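PDB 4TQJ: lectin 2 from Agrocybe aegerita, which recognises and binds N-acetylglucosamine at the non-reducing ends of glycans. Local coordinates for residues 24-29 with 44-50; 335-339 with 389-393. The protein carries 1 engineered substitution. All coordinates share one frame; numbering follows the deposited sequence.

Interactions 1 and 2 sit on the same side of the chain's centre, 21 and 17 Å from it respectively, with their own centres 15 Å apart. They are joined through strand 395-399, which completes the sheet formed by strands 20-25, 28-32 and 41-44, so that residues from both ends of the chain share one propeller blade. The segment 389-393 leads directly into that strand. Its Trp389 CH2 packs 3.5 Å from Gly25 CA of interaction 1, and Thr393 OG1 lies 3.5 Å from Leu26 CD2. Interaction 1 thus belongs to the closing blade, whereas interaction 2 links its incoming connection to the preceding blade.

Interaction 1 of 2, residues 24-29 with 44-50; sequences FGLDGV and VKNFAQN
Ala48 plugs its methyl into the beta hairpin turn of 24-29, part of a beta-propeller blade, and this is the tight part of the contact: CB lies 3.1 Å from Gly28 N and 3.2 Å from Gly25 O. Gly25 N donates to Gly28 O across the mouth of the hairpin, and Leu26 and Asp27 have backbone angles near those of a type I turn. Gly28, having no side chain, can take phi 140° and lie close against Val44 O; its CA makes a CA-H...O contact with Asn46 O (3.4 Å). Next to it, Val29 N donates to Val44 O (2.9 Å), the antiparallel hydrogen-bonded pair that links strands 28-32 and 41-44. The apolar interior continues through Phe47 CB, which meets the edge of the Phe24 ring in plane at CD1 (3.7 Å). It also touches Val29 CG2, a branch held beside the backbone N because CG1 is anti to it (chi1 -174°). Ile74 of strand 73-77, in the next blade, packs on all three side chains.

Toward solvent the fit is looser and depends partly on water. Water 1 bridges Gly25 O and Gln49 N, while water 2 donates to Asn50 O and only weakly to Asp27 OD1. One direct bond spans this side: Asn50 N donates to Leu26 O at 2.7 Å, with an N-H...O angle of 146°.

Interaction 2 of 2, residues 335-339 with 389-393; sequences VSKHR and WAPET
Ser336 meets Pro391 through its backbone: the carbonyl O approaches the proline ring, 3.2 Å from CG and 3.6 Å from CD. The contact joins one blade of the propeller, at its edge strand 339-343, to the loop entering strand 395-399, which completes the neighbouring blade together with strands from the start of the chain. Lys337 follows with only its main chain near the partner, CA being 4.3 Å from Pro391 CG; its side chain starts away from 389-393 and packs on Phe384. His338 also turns away, its imidazole bonded to Thr334 N and Glu358 OE1.

Arg339, at the start of strand 339-343, makes the main polar contact. Its chain is extended from CG to NE and carries the guanidinium across to the backbone of 389-393. NH1 donates to Trp389 O at 2.9 Å, a bent bond (146° at the hydrogen) that approaches the carbonyl 26° out of its plane. The guanidinium stands nearly perpendicular to the indole, 88° between planes, and is not stacked on it. NH2 lies 3.5 Å from Pro391 CA and is hydrogen-bonded to Thr394 OG1. The two terminal nitrogens therefore grip neutral oxygens on the connection leading into strand 395-399. Within this contact the arginine acts as a hydrogen-bond donor to that connection, with no carboxylate partner to form a salt bridge.

Interaction 1 of 2, residues 24-29 with 44-50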
loop_
_atom_site.group_PDB
_atom_site.type_symbol
_atom_site.label_atom_id
_atom_site.label_comp_id
_atom_site.label_asym_id
_atom_site.label_seq_id
_atom_site.Cartn_x
_atom_site.Cartn_y
_atom_site.Cartn_z
ATOM N N PHE A 24 19.838 1.084 0.920
ATOM C CA PHE A 24 20.731 1.817 1.801
ATOM C C PHE A 24 21.896 2.293 0.950
ATOM O O PHE A 24 22.891 1.595 0.800
ATOM C CB PHE A 24 21.208 0.943 2.954
ATOM C CG PHE A 24 20.107 0.542 3.891
ATOM C CD1 PHE A 24 19.827 1.304 5.023
ATOM C CD2 PHE A 24 19.326 -0.567 3.619
ATOM C CE1 PHE A 24 18.801 0.941 5.888
ATOM C CE2 PHE A 24 18.301 -0.940 4.470
ATOM C CZ PHE A 24 18.033 -0.187 5.606
ATOM N N GLY A 25 21.739 3.471 0.356
ATOM C CA GLY A 25 22.722 3.994 -0.573
ATOM C C GLY A 25 23.868 4.656 0.168
ATOM O O GLY A 25 23.933 4.607 1.401
ATOM N N LEU A 26 24.770 5.285 -0.580
ATOM C CA LEU A 26 25.947 5.912 0.014
ATOM C C LEU A 26 25.589 7.118 0.882
ATOM O O LEU A 26 26.268 7.403 1.862
ATOM C CB LEU A 26 26.915 6.344 -1.085
ATOM C CG LEU A 26 27.462 5.210 -1.945
ATOM C CD1 LEU A 26 28.248 5.771 -3.149
ATOM C CD2 LEU A 26 28.307 4.247 -1.093
ATOM N N ASP A 27 24.520 7.822 0.520
ATOM C CA ASP A 27 24.186 9.076 1.189
ATOM C C ASP A 27 22.927 8.971 2.043
ATOM O O ASP A 27 22.433 9.974 2.575
ATOM C CB ASP A 27 24.036 10.213 0.172
ATOM C CG ASP A 27 25.277 10.397 -0.709
ATOM O OD1 ASP A 27 26.416 10.193 -0.240
ATOM O OD2 ASP A 27 25.102 10.768 -1.881
ATOM N N GLY A 28 22.404 7.760 2.176
ATOM C CA GLY A 28 21.236 7.548 3.008
ATOM C C GLY A 28 20.271 6.565 2.391
ATOM O O GLY A 28 20.540 5.992 1.339
ATOM N N VAL A 29 19.139 6.391 3.051
ATOM C CA VAL A 29 18.122 5.437 2.637
ATOM C C VAL A 29 17.309 5.981 1.465
ATOM O O VAL A 29 16.669 7.029 1.565
ATOM C CB VAL A 29 17.184 5.131 3.811
ATOM C CG1 VAL A 29 16.191 4.024 3.451
ATOM C CG2 VAL A 29 17.997 4.759 5.044
ATOM N N VAL A 44 15.861 9.221 4.402
ATOM C CA VAL A 44 16.585 9.392 5.663
ATOM C C VAL A 44 18.078 9.548 5.419
ATOM O O VAL A 44 18.709 8.670 4.812
ATOM C CB VAL A 44 16.403 8.167 6.597
ATOM C CG1 VAL A 44 17.242 8.329 7.861
ATOM C CG2 VAL A 44 14.944 7.972 6.944
ATOM N N LYS A 45 18.642 10.658 5.888
ATOM C CA LYS A 45 20.072 10.914 5.748
ATOM C C LYS A 45 20.841 10.248 6.875
ATOM O O LYS A 45 21.372 10.911 7.771
ATOM C CB LYS A 45 20.359 12.419 5.720
ATOM C CG LYS A 45 19.926 13.095 4.422
ATOM C CD LYS A 45 20.061 14.612 4.493
ATOM C CE LYS A 45 19.877 15.252 3.118
ATOM N NZ LYS A 45 18.601 14.855 2.463
ATOM N N ASN A 46 20.884 8.925 6.827
ATOM C CA ASN A 46 21.542 8.138 7.845
ATOM C C ASN A 46 21.560 6.680 7.371
ATOM O O ASN A 46 21.140 6.400 6.255
ATOM C CB ASN A 46 20.805 8.295 9.178
ATOM C CG ASN A 46 21.731 8.149 10.379
ATOM O OD1 ASN A 46 22.578 7.259 10.419
ATOM N ND2 ASN A 46 21.574 9.034 11.364
ATOM N N PHE A 47 22.059 5.764 8.194
ATOM C CA PHE A 47 22.119 4.355 7.810
ATOM C C PHE A 47 22.940 4.128 6.542
ATOM O O PHE A 47 22.665 3.209 5.782
ATOM C CB PHE A 47 20.711 3.814 7.574
ATOM C CG PHE A 47 19.831 3.874 8.779
ATOM C CD1 PHE A 47 20.010 2.982 9.825
ATOM C CD2 PHE A 47 18.810 4.812 8.864
ATOM C CE1 PHE A 47 19.184 3.025 10.944
ATOM C CE2 PHE A 47 17.990 4.862 9.977
ATOM C CZ PHE A 47 18.176 3.967 11.016
ATOM N N ALA A 48 23.957 4.951 6.323
ATOM C CA ALA A 48 24.657 4.949 5.045
ATOM C C ALA A 48 26.182 5.024 5.173
ATOM O O ALA A 48 26.713 5.467 6.197
ATOM C CB ALA A 48 24.140 6.093 4.176
ATOM N N GLN A 49 26.871 4.589 4.119
ATOM C CA GLN A 49 28.326 4.634 4.041
ATOM C C GLN A 49 28.835 6.040 4.348
ATOM O O GLN A 49 29.806 6.222 5.083
ATOM C CB GLN A 49 28.784 4.243 2.629
ATOM C CG GLN A 49 30.295 4.192 2.446
ATOM C CD GLN A 49 30.914 2.955 3.067
ATOM O OE1 GLN A 49 30.214 2.014 3.435
ATOM N NE2 GLN A 49 32.235 2.948 3.178
ATOM N N ASN A 50 28.168 7.037 3.776
ATOM C CA ASN A 50 28.588 8.424 3.937
ATOM C C ASN A 50 27.603 9.275 4.726
ATOM O O ASN A 50 27.610 10.497 4.617
ATOM C CB ASN A 50 28.881 9.053 2.575
ATOM C CG ASN A 50 29.925 8.281 1.805
ATOM O OD1 ASN A 50 30.899 7.800 2.385
ATOM N ND2 ASN A 50 29.724 8.139 0.494
HETATM O O HOH W 1 25.487 2.542 2.556
HETATM O O HOH W 2 26.310 12.253 2.406
#

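Interaction 2 of 2, residues 335-339 with 389-393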
loop_
_atom_site.group_PDB
_atom_site.type_symbol
_atom_site.label_atom_id
_atom_site.label_comp_id
_atom_site.label_asym_id
_atom_site.label_seq_id
_atom_site.Cartn_x
_atom_site.Cartn_y
_atom_site.Cartn_z
ATOM N N VAL A 335 27.360 -11.668 -10.013
ATOM C CA VAL A 335 26.961 -11.688 -8.616
ATOM C C VAL A 335 27.647 -10.565 -7.832
ATOM O O VAL A 335 27.082 -10.036 -6.874
ATOM C CB VAL A 335 27.288 -13.059 -7.984
ATOM C CG1 VAL A 335 26.816 -13.112 -6.553
ATOM C CG2 VAL A 335 26.647 -14.189 -8.801
ATOM N N SER A 336 28.856 -10.193 -8.246
ATOM C CA SER A 336 29.641 -9.196 -7.508
ATOM C C SER A 336 29.216 -7.743 -7.728
ATOM O O SER A 336 29.572 -6.874 -6.930
ATOM C CB SER A 336 31.117 -9.328 -7.841
ATOM O OG SER A 336 31.322 -9.101 -9.220
ATOM N N LYS A 337 28.464 -7.471 -8.792
ATOM C CA LYS A 337 28.090 -6.101 -9.125
ATOM C C LYS A 337 26.600 -5.869 -9.199
ATOM O O LYS A 337 26.119 -4.757 -8.968
ATOM C CB LYS A 337 28.697 -5.687 -10.465
ATOM C CG LYS A 337 30.192 -5.534 -10.460
ATOM C CD LYS A 337 30.662 -4.872 -11.745
ATOM C CE LYS A 337 32.158 -4.616 -11.687
ATOM N NZ LYS A 337 32.937 -5.837 -11.298
ATOM N N HIS A 338 25.863 -6.908 -9.564
ATOM C CA HIS A 338 24.461 -6.716 -9.894
ATOM C C HIS A 338 23.556 -7.418 -8.889
ATOM O O HIS A 338 23.969 -8.366 -8.210
ATOM C CB HIS A 338 24.184 -7.155 -11.339
ATOM C CG HIS A 338 25.176 -6.616 -12.325
ATOM N ND1 HIS A 338 25.894 -7.425 -13.181
ATOM C CD2 HIS A 338 25.572 -5.348 -12.589
ATOM C CE1 HIS A 338 26.693 -6.678 -13.925
ATOM N NE2 HIS A 338 26.519 -5.415 -13.584
ATOM N N ARG A 339 22.333 -6.920 -8.767
ATOM C CA ARG A 339 21.390 -7.475 -7.812
ATOM C C ARG A 339 20.186 -8.005 -8.560
ATOM O O ARG A 339 19.603 -7.302 -9.377
ATOM C CB ARG A 339 20.963 -6.407 -6.807
ATOM C CG ARG A 339 22.032 -6.042 -5.787
ATOM C CD ARG A 339 21.505 -5.023 -4.777
ATOM N NE ARG A 339 22.473 -4.748 -3.712
ATOM C CZ ARG A 339 23.360 -3.756 -3.736
ATOM N NH1 ARG A 339 23.403 -2.933 -4.768
ATOM N NH2 ARG A 339 24.203 -3.581 -2.722
ATOM N N TRP A 389 26.066 1.891 -6.490
ATOM C CA TRP A 389 25.402 0.866 -5.701
ATOM C C TRP A 389 26.246 -0.384 -5.498
ATOM O O TRP A 389 25.744 -1.511 -5.575
ATOM C CB TRP A 389 24.048 0.543 -6.318
ATOM C CG TRP A 389 23.060 1.646 -6.083
ATOM C CD1 TRP A 389 22.732 2.670 -6.939
ATOM C CD2 TRP A 389 22.285 1.847 -4.902
ATOM N NE1 TRP A 389 21.792 3.490 -6.354
ATOM C CE2 TRP A 389 21.498 3.003 -5.104
ATOM C CE3 TRP A 389 22.171 1.160 -3.692
ATOM C CZ2 TRP A 389 20.619 3.483 -4.138
ATOM C CZ3 TRP A 389 21.302 1.640 -2.736
ATOM C CH2 TRP A 389 20.532 2.789 -2.965
ATOM N N ALA A 390 27.529 -0.176 -5.231
ATOM C CA ALA A 390 28.438 -1.285 -4.980
ATOM C C ALA A 390 27.963 -2.072 -3.770
ATOM O O ALA A 390 27.595 -1.489 -2.760
ATOM C CB ALA A 390 29.859 -0.791 -4.759
ATOM N N PRO A 391 27.962 -3.404 -3.886
ATOM C CA PRO A 391 27.595 -4.349 -2.820
ATOM C C PRO A 391 28.485 -4.201 -1.592
ATOM O O PRO A 391 28.050 -4.537 -0.497
ATOM C CB PRO A 391 27.813 -5.714 -3.483
ATOM C CG PRO A 391 27.539 -5.450 -4.935
ATOM C CD PRO A 391 28.116 -4.074 -5.189
ATOM N N GLU A 392 29.701 -3.687 -1.764
ATOM C CA GLU A 392 30.596 -3.500 -0.625
ATOM C C GLU A 392 30.158 -2.374 0.315
ATOM O O GLU A 392 30.485 -2.380 1.510
ATOM C CB GLU A 392 32.027 -3.226 -1.103
ATOM C CG GLU A 392 32.694 -4.400 -1.765
ATOM C CD GLU A 392 32.276 -4.581 -3.215
ATOM O OE1 GLU A 392 31.709 -3.635 -3.810
ATOM O OE2 GLU A 392 32.514 -5.682 -3.761
ATOM N N THR A 393 29.412 -1.416 -0.230
ATOM C CA THR A 393 29.148 -0.158 0.457
ATOM C C THR A 393 27.655 0.167 0.579
ATOM O O THR A 393 27.270 1.072 1.312
ATOM C CB THR A 393 29.820 0.988 -0.308
ATOM O OG1 THR A 393 29.379 0.954 -1.669
ATOM C CG2 THR A 393 31.335 0.821 -0.291
#